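PDB 6SCE: uncharacterized protein from Thermus thermophilus HB8, which probably cleaves DNA as a defence nuclease of type III CRISPR immunity, activated by cyclic oligoadenylate. Local coordinates for residues A[226-232]-A[258-264]; A[592-597]-A[613-617]. One frame throughout, in Å; residues are numbered along the deposited sequence.

Contact 1 (A[226-232]-A[258-264])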
loop_
_atom_site.group_PDB
_atom_site.type_symbol
_atom_site.label_atom_id
_atom_site.label_comp_id
_atom_site.label_asym_id
_atom_site.label_seq_id
_atom_site.Cartn_x
_atom_site.Cartn_y
_atom_site.Cartn_z
ATOM N N PRO A 226 10.551 8.525 -0.337
ATOM C CA PRO A 226 11.353 9.002 0.788
ATOM C C PRO A 226 12.796 8.572 0.562
ATOM O O PRO A 226 13.112 7.369 0.614
ATOM C CB PRO A 226 10.749 8.271 1.995
ATOM C CG PRO A 226 9.582 7.467 1.464
ATOM C CD PRO A 226 9.862 7.282 0.005
ATOM N N VAL A 227 13.650 9.537 0.306
ATOM C CA VAL A 227 15.041 9.253 -0.034
ATOM C C VAL A 227 15.872 9.574 1.194
ATOM O O VAL A 227 15.801 10.695 1.687
ATOM C CB VAL A 227 15.519 10.097 -1.208
ATOM C CG1 VAL A 227 16.980 9.759 -1.531
ATOM C CG2 VAL A 227 14.644 9.889 -2.438
ATOM N N VAL A 228 16.585 8.575 1.727
ATOM C CA VAL A 228 17.297 8.741 2.978
ATOM C C VAL A 228 18.767 8.356 2.822
ATOM O O VAL A 228 19.074 7.158 2.694
ATOM C CB VAL A 228 16.656 7.933 4.102
ATOM C CG1 VAL A 228 17.513 8.008 5.380
ATOM C CG2 VAL A 228 15.275 8.485 4.406
ATOM N N PRO A 229 19.655 9.357 2.742
ATOM C CA PRO A 229 21.097 9.040 2.670
ATOM C C PRO A 229 21.547 8.624 4.046
ATOM O O PRO A 229 21.328 9.354 5.023
ATOM C CB PRO A 229 21.740 10.352 2.223
ATOM C CG PRO A 229 20.611 11.163 1.658
ATOM C CD PRO A 229 19.429 10.787 2.502
ATOM N N TYR A 230 22.087 7.415 4.146
ATOM C CA TYR A 230 22.404 6.868 5.439
ATOM C C TYR A 230 23.596 7.602 6.071
ATOM O O TYR A 230 24.403 8.229 5.376
ATOM C CB TYR A 230 22.575 5.348 5.392
ATOM C CG TYR A 230 23.687 4.806 4.527
ATOM C CD1 TYR A 230 25.006 4.850 4.951
ATOM C CD2 TYR A 230 23.414 4.194 3.298
ATOM C CE1 TYR A 230 26.021 4.325 4.166
ATOM C CE2 TYR A 230 24.425 3.657 2.517
ATOM C CZ TYR A 230 25.730 3.724 2.954
ATOM O OH TYR A 230 26.745 3.203 2.176
ATOM N N HIS A 231 23.655 7.529 7.385
ATOM C CA HIS A 231 24.617 8.290 8.200
ATOM C C HIS A 231 25.972 7.562 8.266
ATOM O O HIS A 231 26.315 6.944 9.274
ATOM C CB HIS A 231 24.054 8.456 9.598
ATOM C CG HIS A 231 22.940 9.461 9.684
ATOM N ND1 HIS A 231 22.375 9.838 10.882
ATOM C CD2 HIS A 231 22.286 10.166 8.721
ATOM C CE1 HIS A 231 21.431 10.740 10.660
ATOM N NE2 HIS A 231 21.356 10.958 9.359
ATOM N N LYS A 232 26.716 7.700 7.190
ATOM C CA LYS A 232 27.986 7.030 7.019
ATOM C C LYS A 232 28.978 7.469 8.093
ATOM O O LYS A 232 29.752 6.640 8.563
ATOM C CB LYS A 232 28.560 7.284 5.636
ATOM C CG LYS A 232 29.650 6.282 5.288
ATOM C CD LYS A 232 30.213 6.534 3.914
ATOM C CE LYS A 232 29.369 5.878 2.847
ATOM N NZ LYS A 232 29.994 6.090 1.517
ATOM N N GLY A 258 9.332 1.365 3.667
ATOM C CA GLY A 258 9.307 1.894 2.311
ATOM C C GLY A 258 10.242 3.078 2.030
ATOM O O GLY A 258 9.985 3.900 1.158
ATOM N N VAL A 259 11.368 3.138 2.730
ATOM C CA VAL A 259 12.364 4.181 2.498
ATOM C C VAL A 259 13.401 3.722 1.499
ATOM O O VAL A 259 13.833 2.556 1.519
ATOM C CB VAL A 259 13.034 4.532 3.841
ATOM C CG1 VAL A 259 14.338 5.286 3.642
ATOM C CG2 VAL A 259 12.041 5.315 4.672
ATOM N N PHE A 260 13.822 4.632 0.636
ATOM C CA PHE A 260 14.898 4.376 -0.302
ATOM C C PHE A 260 16.184 4.861 0.379
ATOM O O PHE A 260 16.518 6.043 0.347
ATOM C CB PHE A 260 14.623 5.104 -1.608
ATOM C CG PHE A 260 15.635 4.882 -2.696
ATOM C CD1 PHE A 260 16.180 3.632 -2.938
ATOM C CD2 PHE A 260 16.010 5.932 -3.496
ATOM C CE1 PHE A 260 17.078 3.449 -3.967
ATOM C CE2 PHE A 260 16.898 5.761 -4.530
ATOM C CZ PHE A 260 17.434 4.511 -4.764
ATOM N N LEU A 261 16.862 3.926 1.028
ATOM C CA LEU A 261 18.119 4.195 1.747
ATOM C C LEU A 261 19.292 4.231 0.787
ATOM O O LEU A 261 19.535 3.264 0.084
ATOM C CB LEU A 261 18.337 3.112 2.779
ATOM C CG LEU A 261 19.362 3.445 3.869
ATOM C CD1 LEU A 261 18.767 4.433 4.849
ATOM C CD2 LEU A 261 19.790 2.181 4.590
ATOM N N VAL A 262 20.009 5.339 0.749
ATOM C CA VAL A 262 21.039 5.553 -0.247
ATOM C C VAL A 262 22.379 5.938 0.350
ATOM O O VAL A 262 22.479 6.546 1.433
ATOM C CB VAL A 262 20.651 6.600 -1.329
ATOM C CG1 VAL A 262 19.441 6.140 -2.134
ATOM C CG2 VAL A 262 20.404 7.970 -0.725
ATOM N N ASP A 263 23.410 5.600 -0.408
ATOM C CA ASP A 263 24.793 5.924 -0.045
ATOM C C ASP A 263 24.989 7.411 -0.319
ATOM O O ASP A 263 24.860 7.844 -1.457
ATOM C CB ASP A 263 25.729 5.015 -0.866
ATOM C CG ASP A 263 27.219 5.263 -0.610
ATOM O OD1 ASP A 263 27.594 6.246 0.071
ATOM O OD2 ASP A 263 27.998 4.438 -1.138
ATOM N N PRO A 264 25.285 8.207 0.728
ATOM C CA PRO A 264 25.473 9.634 0.534
ATOM C C PRO A 264 26.671 9.942 -0.358
ATOM O O PRO A 264 26.759 11.024 -0.891
ATOM C CB PRO A 264 25.688 10.158 1.961
ATOM C CG PRO A 264 26.239 8.993 2.707
ATOM C CD PRO A 264 25.503 7.811 2.137
#
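Residues 226-229 and 260-262 run parallel, pairing Val227 with Phe260, Val228 with Leu261 and Pro229 with Val262, and their axes diverge by 25°. Four backbone bonds zip the ladder, from Phe260 N to Pro226 O (2.8 Å) up to Tyr230 N to Val262 O. On the face that carries Val228 and Leu261, Val228 CG2 is pressed to 3.4 Å from Val259 CG1, a tight methyl pair, while Val228 CG1 meets Leu261 CD1 at 3.8 Å. Val227, Pro229, Phe260 and Val262 share the other face, where Val262 CG1 sits over the rim of the Phe260 ring and Val262 CG2 touches Val227 CG1 at 3.9 Å. With CG between the backbone N and carbonyl carbon (chi1 62°), the Tyr230 ring is set alongside the strand exit, its CE2 3.4 Å from Asp263 CA. Pro264 CD stands 4.0 Å from the centroid of the Tyr230 ring, almost on its normal, a CH-pi contact. Beyond it Lys232, bent at chi3, brings NZ to the syn side of Asp263 OD1, 2.8 Å away and 25° out of the carboxylate plane; this salt bridge ties the start of helix 232-236 to the strand exit. Helix 206-220 packs on Pro226 and Val228, helix 268-276 on Val227, Phe260 and Val262. Two adjacent parallel strands joined through helices 232-236 and 240-257 form a beta-alpha-beta crossover at the margin of a mixed sheet.

Contact 2 (A[592-597]-A[613-617]); sequences WRGAPP and GVGVY
Trp592 and Val616 are brought together by their first torsions: the indole's CG is anti to the backbone N (chi1 -164°), swinging the ring out toward residues 613-617, and Val616 CG2, anti to its own carbonyl carbon, reaches over that ring. The methyl lands above the five-membered ring, 3.6 Å from its centroid and 13° off the normal, a CH-pi contact in which Val616 CG2 comes to 3.5 Å from Trp592 CE2. Val614 CG2 approaches the pyrrole side of the same indole obliquely, 4.1 Å from Trp592 NE1. The ring is held within its own loop as well: Trp592 NE1 donates to Ala595 O at 3.0 Å, with the acceptor in the ring plane although the N-H arrives above the carbonyl plane, and this fixes the indole's rotation. Arg565 of helix 561-579 gives Ala595 O a second bond. Farther along, the two prolines lie against Val614 O, which is 3.3 Å from both Pro596 CB and Pro597 CD. Pro596 CD also rests on Val614 CB at 3.9 Å, and Pro597 CD leans on Val616 CG2. A leucine in place of Trp592 has no N-H for Ala595 O, which would probably be left to Arg565, and Val616 CG2 would probably lose the flat face it rests on, with the 592-597 loop less firmly fixed. Helix 561-579 and Ala607 of strand 603-607 pack on the indole too. The contact thus joins two consecutive connections, those after strands 584-592 and 603-607, at the parallel end of the sheet in what is probably the restriction-endonuclease-like nuclease domain.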
loop_
_atom_site.group_PDB
_atom_site.type_symbol
_atom_site.label_atom_id
_atom_site.label_comp_id
_atom_site.label_asym_id
_atom_site.label_seq_id
_atom_site.Cartn_x
_atom_site.Cartn_y
_atom_site.Cartn_z
ATOM N N TRP A 592 -7.799 2.483 30.566
ATOM C CA TRP A 592 -7.669 3.795 29.941
ATOM C C TRP A 592 -7.927 4.891 30.972
ATOM O O TRP A 592 -8.914 4.833 31.702
ATOM C CB TRP A 592 -8.642 3.965 28.766
ATOM C CG TRP A 592 -8.242 5.129 27.899
ATOM C CD1 TRP A 592 -8.530 6.452 28.107
ATOM C CD2 TRP A 592 -7.439 5.078 26.714
ATOM N NE1 TRP A 592 -7.967 7.222 27.118
ATOM C CE2 TRP A 592 -7.288 6.404 26.252
ATOM C CE3 TRP A 592 -6.835 4.041 25.999
ATOM C CZ2 TRP A 592 -6.557 6.718 25.104
ATOM C CZ3 TRP A 592 -6.113 4.355 24.860
ATOM C CH2 TRP A 592 -5.978 5.682 24.427
ATOM N N ARG A 593 -7.053 5.898 30.997
ATOM C CA ARG A 593 -7.177 7.037 31.914
ATOM C C ARG A 593 -7.312 8.384 31.205
ATOM O O ARG A 593 -8.382 8.994 31.242
ATOM C CB ARG A 593 -5.985 7.070 32.867
ATOM C CG ARG A 593 -6.119 6.032 33.959
ATOM C CD ARG A 593 -4.790 5.600 34.544
ATOM N NE ARG A 593 -4.939 4.318 35.230
ATOM C CZ ARG A 593 -3.968 3.693 35.889
ATOM N NH1 ARG A 593 -2.750 4.224 35.974
ATOM N NH2 ARG A 593 -4.222 2.526 36.470
ATOM N N GLY A 594 -6.236 8.830 30.556
ATOM C CA GLY A 594 -6.095 10.223 30.116
ATOM C C GLY A 594 -7.057 10.733 29.053
ATOM O O GLY A 594 -8.224 10.317 28.980
ATOM N N ALA A 595 -6.561 11.651 28.224
ATOM C CA ALA A 595 -7.365 12.251 27.157
ATOM C C ALA A 595 -7.847 11.199 26.150
ATOM O O ALA A 595 -7.402 10.047 26.188
ATOM C CB ALA A 595 -6.559 13.327 26.445
ATOM N N PRO A 596 -8.777 11.585 25.253
ATOM C CA PRO A 596 -9.051 10.736 24.089
ATOM C C PRO A 596 -7.763 10.340 23.355
ATOM O O PRO A 596 -6.770 11.078 23.426
ATOM C CB PRO A 596 -9.923 11.634 23.184
ATOM C CG PRO A 596 -10.042 12.959 23.885
ATOM C CD PRO A 596 -9.722 12.712 25.326
ATOM N N PRO A 597 -7.773 9.187 22.653
ATOM C CA PRO A 597 -6.589 8.761 21.890
ATOM C C PRO A 597 -6.224 9.747 20.764
ATOM O O PRO A 597 -7.094 10.469 20.271
ATOM C CB PRO A 597 -6.997 7.401 21.310
ATOM C CG PRO A 597 -8.484 7.353 21.370
ATOM C CD PRO A 597 -8.943 8.317 22.420
ATOM N N GLY A 613 -16.756 7.578 26.987
ATOM C CA GLY A 613 -16.934 9.001 26.720
ATOM C C GLY A 613 -15.675 9.781 26.373
ATOM O O GLY A 613 -15.649 11.005 26.527
ATOM N N VAL A 614 -14.624 9.090 25.925
ATOM C CA VAL A 614 -13.500 9.756 25.260
ATOM C C VAL A 614 -13.136 9.019 23.970
ATOM O O VAL A 614 -11.982 9.022 23.555
ATOM C CB VAL A 614 -12.260 9.924 26.180
ATOM C CG1 VAL A 614 -12.576 10.869 27.329
ATOM C CG2 VAL A 614 -11.769 8.589 26.716
ATOM N N GLY A 615 -14.131 8.394 23.340
ATOM C CA GLY A 615 -13.941 7.702 22.064
ATOM C C GLY A 615 -13.471 6.257 22.172
ATOM O O GLY A 615 -13.585 5.497 21.212
ATOM N N VAL A 616 -12.962 5.872 23.341
ATOM C CA VAL A 616 -12.349 4.562 23.526
ATOM C C VAL A 616 -13.453 3.546 23.705
ATOM O O VAL A 616 -14.355 3.754 24.514
ATOM C CB VAL A 616 -11.443 4.529 24.771
ATOM C CG1 VAL A 616 -10.854 3.137 24.979
ATOM C CG2 VAL A 616 -10.342 5.578 24.663
ATOM N N TYR A 617 -13.378 2.452 22.957
ATOM C CA TYR A 617 -14.394 1.424 23.034
ATOM C C TYR A 617 -14.077 0.452 24.156
ATOM O O TYR A 617 -12.942 0.358 24.628
ATOM C CB TYR A 617 -14.539 0.674 21.712
ATOM C CG TYR A 617 -15.009 1.538 20.577
ATOM C CD1 TYR A 617 -14.101 2.282 19.823
ATOM C CD2 TYR A 617 -16.354 1.615 20.251
ATOM C CE1 TYR A 617 -14.524 3.083 18.778
ATOM C CE2 TYR A 617 -16.792 2.413 19.204
ATOM C CZ TYR A 617 -15.875 3.144 18.472
ATOM O OH TYR A 617 -16.300 3.931 17.430
#

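Contact 1 lies in one sheet, contact 2 in loops at the end of another, their centres about 38 Å apart. Contact 1 joins neighbouring strands, so main-chain bonds carry it, with valines and a leucine filling in around them and a salt bridge toward the strand ends. Contact 2 links loops mainly through side chains, with one carbonyl, Val614 O, against the prolines. Both are partly buried, six of 13 touching residues against two of five, but contact 1 sits nearer the chain's centre, about 20 Å from contact centre to chain centre against 29 Å. The bound nucleic acid touches neither, its nearest atom about 11 Å from contact 1 and 21 Å from contact 2.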